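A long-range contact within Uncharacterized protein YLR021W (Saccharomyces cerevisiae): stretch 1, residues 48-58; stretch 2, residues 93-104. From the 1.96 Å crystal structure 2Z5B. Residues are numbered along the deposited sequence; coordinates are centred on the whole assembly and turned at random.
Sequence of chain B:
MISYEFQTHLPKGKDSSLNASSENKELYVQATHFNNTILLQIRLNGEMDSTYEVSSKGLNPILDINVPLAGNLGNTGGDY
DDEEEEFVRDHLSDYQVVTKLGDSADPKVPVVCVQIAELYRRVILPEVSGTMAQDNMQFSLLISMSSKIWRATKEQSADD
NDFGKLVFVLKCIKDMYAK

Stretch 1, residues 48-58: MDSTYEVSSKG
Stretch 2, residues 93-104: SDYQVVTKLGDS

Strand 50-56 runs antiparallel to the strand beginning at Tyr95 (163° between N-to-C directions, axes 4.5 Å apart at closest). Register follows from reciprocal amide pairs: Ser55 N to Gln96 O 3.0 Å and Gln96 N to Ser55 O 2.7 Å; Glu53 N to Val98 O 2.7 Å and Val98 N to Glu53 O 2.8 Å; Thr51 N to Leu101 O 2.9 Å and Leu101 N to Thr51 O 3.1 Å. Tyr52 pairs with Thr99, Val54 with Val97. The register slips by one between Thr51 and Tyr52, a bulge in which Thr51 O also accepts Lys100 N (2.8 Å); Lys100 sits at phi/psi -97/-28, off the extended path. Lys57 N to Asp94 O (3.0 Å) extends the ladder.

At the bulge, Lys100 CB points toward stretch 1. Its m, m, t, p chain meets the extended t, t Glu53, closing a salt bridge, Lys100 NZ to Glu53 OE1 2.8 Å. Glu53 lies on one face of the sheet with Thr51, Ser55 (p), Gln96 (t, t), Val98 (t) and Leu101.

On the opposite face, which carries Tyr52, Val54, Val97 and Thr99, Val54 (t) packs CG1 against Val97 (t) CG2 at 4.0 Å; Val54 CG1 also lies 3.8 Å from CB of Tyr95, whose side chain otherwise points away. Tyr52 (m, chi2 -83°) presents its ring edge to Thr99 (m), CE1 to OG1 3.3 Å; its OH bonds weakly to Asp103 O, 3.5 Å. At Gly102 (100/-163), a CB would lie 2.7 Å from Ser50 OG, a clash.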

# COMPACT_ATOMS: atom_id res chain seq x y z
N MET B 48 -5.79 9.06 1.94
CA MET B 48 -5.90 7.62 1.83
C MET B 48 -6.48 7.14 3.16
O MET B 48 -5.88 7.39 4.21
CB MET B 48 -4.51 7.02 1.62
CG MET B 48 -4.47 5.57 1.32
SD MET B 48 -2.91 5.21 0.51
CE MET B 48 -1.79 4.98 1.89
N ASP B 49 -7.63 6.47 3.12
CA ASP B 49 -8.38 6.19 4.36
C ASP B 49 -8.95 4.77 4.44
O ASP B 49 -9.55 4.39 5.45
CB ASP B 49 -9.52 7.22 4.52
CG ASP B 49 -10.59 7.09 3.42
OD1 ASP B 49 -10.54 6.15 2.61
OD2 ASP B 49 -11.50 7.96 3.38
N SER B 50 -8.78 3.99 3.38
CA SER B 50 -9.31 2.63 3.33
C SER B 50 -8.24 1.66 2.85
O SER B 50 -7.30 2.06 2.18
CB SER B 50 -10.53 2.57 2.40
OG SER B 50 -11.44 3.63 2.67
N THR B 51 -8.38 0.39 3.22
CA THR B 51 -7.47 -0.65 2.73
C THR B 51 -8.23 -1.94 2.54
O THR B 51 -9.02 -2.34 3.41
CB THR B 51 -6.25 -0.87 3.66
OG1 THR B 51 -5.43 0.31 3.69
CG2 THR B 51 -5.39 -2.04 3.19
N TYR B 52 -7.99 -2.60 1.41
CA TYR B 52 -8.65 -3.85 1.05
C TYR B 52 -7.64 -4.87 0.59
O TYR B 52 -6.66 -4.53 -0.08
CB TYR B 52 -9.69 -3.62 -0.06
CG TYR B 52 -10.67 -2.52 0.29
CD1 TYR B 52 -11.78 -2.78 1.09
CD2 TYR B 52 -10.44 -1.22 -0.15
CE1 TYR B 52 -12.66 -1.74 1.44
CE2 TYR B 52 -11.31 -0.20 0.18
CZ TYR B 52 -12.42 -0.46 0.96
OH TYR B 52 -13.26 0.59 1.27
N GLU B 53 -7.88 -6.12 0.97
CA GLU B 53 -7.10 -7.22 0.46
C GLU B 53 -7.94 -7.97 -0.58
O GLU B 53 -9.06 -8.41 -0.29
CB GLU B 53 -6.66 -8.14 1.61
CG GLU B 53 -5.69 -9.23 1.18
CD GLU B 53 -5.04 -9.96 2.35
OE1 GLU B 53 -5.70 -10.19 3.39
OE2 GLU B 53 -3.85 -10.31 2.21
N VAL B 54 -7.38 -8.06 -1.79
CA VAL B 54 -8.02 -8.76 -2.90
C VAL B 54 -7.21 -10.03 -3.21
O VAL B 54 -6.03 -9.95 -3.59
CB VAL B 54 -8.14 -7.84 -4.15
CG1 VAL B 54 -9.20 -8.37 -5.13
CG2 VAL B 54 -8.49 -6.41 -3.73
N SER B 55 -7.83 -11.19 -3.02
CA SER B 55 -7.17 -12.47 -3.34
C SER B 55 -8.07 -13.39 -4.17
O SER B 55 -9.29 -13.36 -4.04
CB SER B 55 -6.71 -13.18 -2.06
OG SER B 55 -7.79 -13.47 -1.20
N SER B 56 -7.44 -14.19 -5.03
CA SER B 56 -8.17 -15.06 -5.95
C SER B 56 -8.78 -16.27 -5.27
O SER B 56 -8.13 -16.91 -4.43
CB SER B 56 -7.26 -15.51 -7.10
OG SER B 56 -6.15 -16.23 -6.62
N LYS B 57 -10.03 -16.57 -5.63
CA LYS B 57 -10.71 -17.78 -5.17
C LYS B 57 -10.14 -19.02 -5.87
O LYS B 57 -10.42 -19.26 -7.05
CB LYS B 57 -12.22 -17.67 -5.44
CG LYS B 57 -13.09 -17.42 -4.23
CD LYS B 57 -13.06 -15.97 -3.75
CE LYS B 57 -14.21 -15.68 -2.79
NZ LYS B 57 -14.15 -16.49 -1.53
N GLY B 58 -9.34 -19.80 -5.14
CA GLY B 58 -8.78 -21.08 -5.61
C GLY B 58 -8.37 -21.16 -7.07
O GLY B 58 -7.79 -20.21 -7.61
N SER B 93 -13.17 -15.51 -13.18
CA SER B 93 -12.14 -14.90 -12.37
C SER B 93 -12.77 -14.24 -11.14
O SER B 93 -13.05 -13.04 -11.16
CB SER B 93 -11.40 -13.84 -13.18
OG SER B 93 -12.18 -12.65 -13.26
N ASP B 94 -12.99 -15.02 -10.09
CA ASP B 94 -13.57 -14.49 -8.87
C ASP B 94 -12.53 -14.21 -7.80
O ASP B 94 -11.53 -14.92 -7.69
CB ASP B 94 -14.65 -15.43 -8.34
CG ASP B 94 -15.91 -15.38 -9.18
OD1 ASP B 94 -16.36 -14.26 -9.51
OD2 ASP B 94 -16.43 -16.46 -9.51
N TYR B 95 -12.79 -13.17 -7.01
CA TYR B 95 -11.91 -12.76 -5.94
C TYR B 95 -12.66 -12.60 -4.62
O TYR B 95 -13.89 -12.44 -4.60
CB TYR B 95 -11.19 -11.44 -6.28
CG TYR B 95 -10.32 -11.52 -7.51
CD1 TYR B 95 -10.87 -11.40 -8.79
CD2 TYR B 95 -8.95 -11.73 -7.41
CE1 TYR B 95 -10.09 -11.49 -9.92
CE2 TYR B 95 -8.15 -11.81 -8.54
CZ TYR B 95 -8.74 -11.69 -9.79
OH TYR B 95 -7.97 -11.77 -10.92
N GLN B 96 -11.90 -12.66 -3.54
CA GLN B 96 -12.36 -12.34 -2.21
C GLN B 96 -11.82 -10.94 -1.90
O GLN B 96 -10.60 -10.72 -1.95
CB GLN B 96 -11.82 -13.38 -1.23
CG GLN B 96 -12.27 -13.22 0.22
CD GLN B 96 -11.56 -14.19 1.17
OE1 GLN B 96 -12.18 -15.14 1.67
NE2 GLN B 96 -10.27 -13.96 1.42
N VAL B 97 -12.71 -10.00 -1.61
CA VAL B 97 -12.32 -8.66 -1.18
C VAL B 97 -12.58 -8.50 0.32
O VAL B 97 -13.72 -8.55 0.79
CB VAL B 97 -13.07 -7.55 -1.95
CG1 VAL B 97 -12.68 -6.16 -1.41
CG2 VAL B 97 -12.78 -7.65 -3.44
N VAL B 98 -11.50 -8.33 1.07
CA VAL B 98 -11.59 -8.14 2.53
C VAL B 98 -11.20 -6.72 2.90
O VAL B 98 -10.12 -6.23 2.53
CB VAL B 98 -10.70 -9.16 3.29
CG1 VAL B 98 -10.82 -8.96 4.81
CG2 VAL B 98 -11.08 -10.58 2.93
N THR B 99 -12.08 -6.07 3.64
CA THR B 99 -11.89 -4.72 4.12
C THR B 99 -11.04 -4.76 5.38
O THR B 99 -11.44 -5.36 6.39
CB THR B 99 -13.25 -4.07 4.42
OG1 THR B 99 -14.06 -4.11 3.24
CG2 THR B 99 -13.08 -2.63 4.85
N LYS B 100 -9.87 -4.14 5.31
CA LYS B 100 -8.95 -4.06 6.45
C LYS B 100 -9.12 -2.74 7.19
O LYS B 100 -8.90 -2.66 8.40
CB LYS B 100 -7.49 -4.27 6.03
CG LYS B 100 -7.20 -5.57 5.28
CD LYS B 100 -7.54 -6.81 6.14
CE LYS B 100 -7.17 -8.08 5.42
NZ LYS B 100 -5.73 -8.40 5.59
N LEU B 101 -9.53 -1.71 6.45
CA LEU B 101 -9.70 -0.37 7.00
C LEU B 101 -10.74 0.36 6.15
O LEU B 101 -10.67 0.30 4.92
CB LEU B 101 -8.37 0.39 6.97
CG LEU B 101 -8.31 1.72 7.72
CD1 LEU B 101 -8.37 1.52 9.25
CD2 LEU B 101 -7.06 2.49 7.34
N GLY B 102 -11.70 1.01 6.79
CA GLY B 102 -12.77 1.72 6.07
C GLY B 102 -14.09 0.95 6.00
O GLY B 102 -14.30 -0.02 6.74
N ASP B 103 -14.97 1.37 5.09
CA ASP B 103 -16.31 0.78 4.96
C ASP B 103 -16.30 -0.62 4.34
O ASP B 103 -15.79 -0.81 3.23
CB ASP B 103 -17.22 1.70 4.15
CG ASP B 103 -18.69 1.41 4.36
OD1 ASP B 103 -19.29 0.72 3.50
OD2 ASP B 103 -19.26 1.86 5.38
N SER B 104 -16.87 -1.58 5.06
CA SER B 104 -16.88 -2.98 4.62
C SER B 104 -18.16 -3.37 3.87
O SER B 104 -18.42 -4.55 3.63
CB SER B 104 -16.70 -3.91 5.83
OG SER B 104 -17.73 -3.69 6.78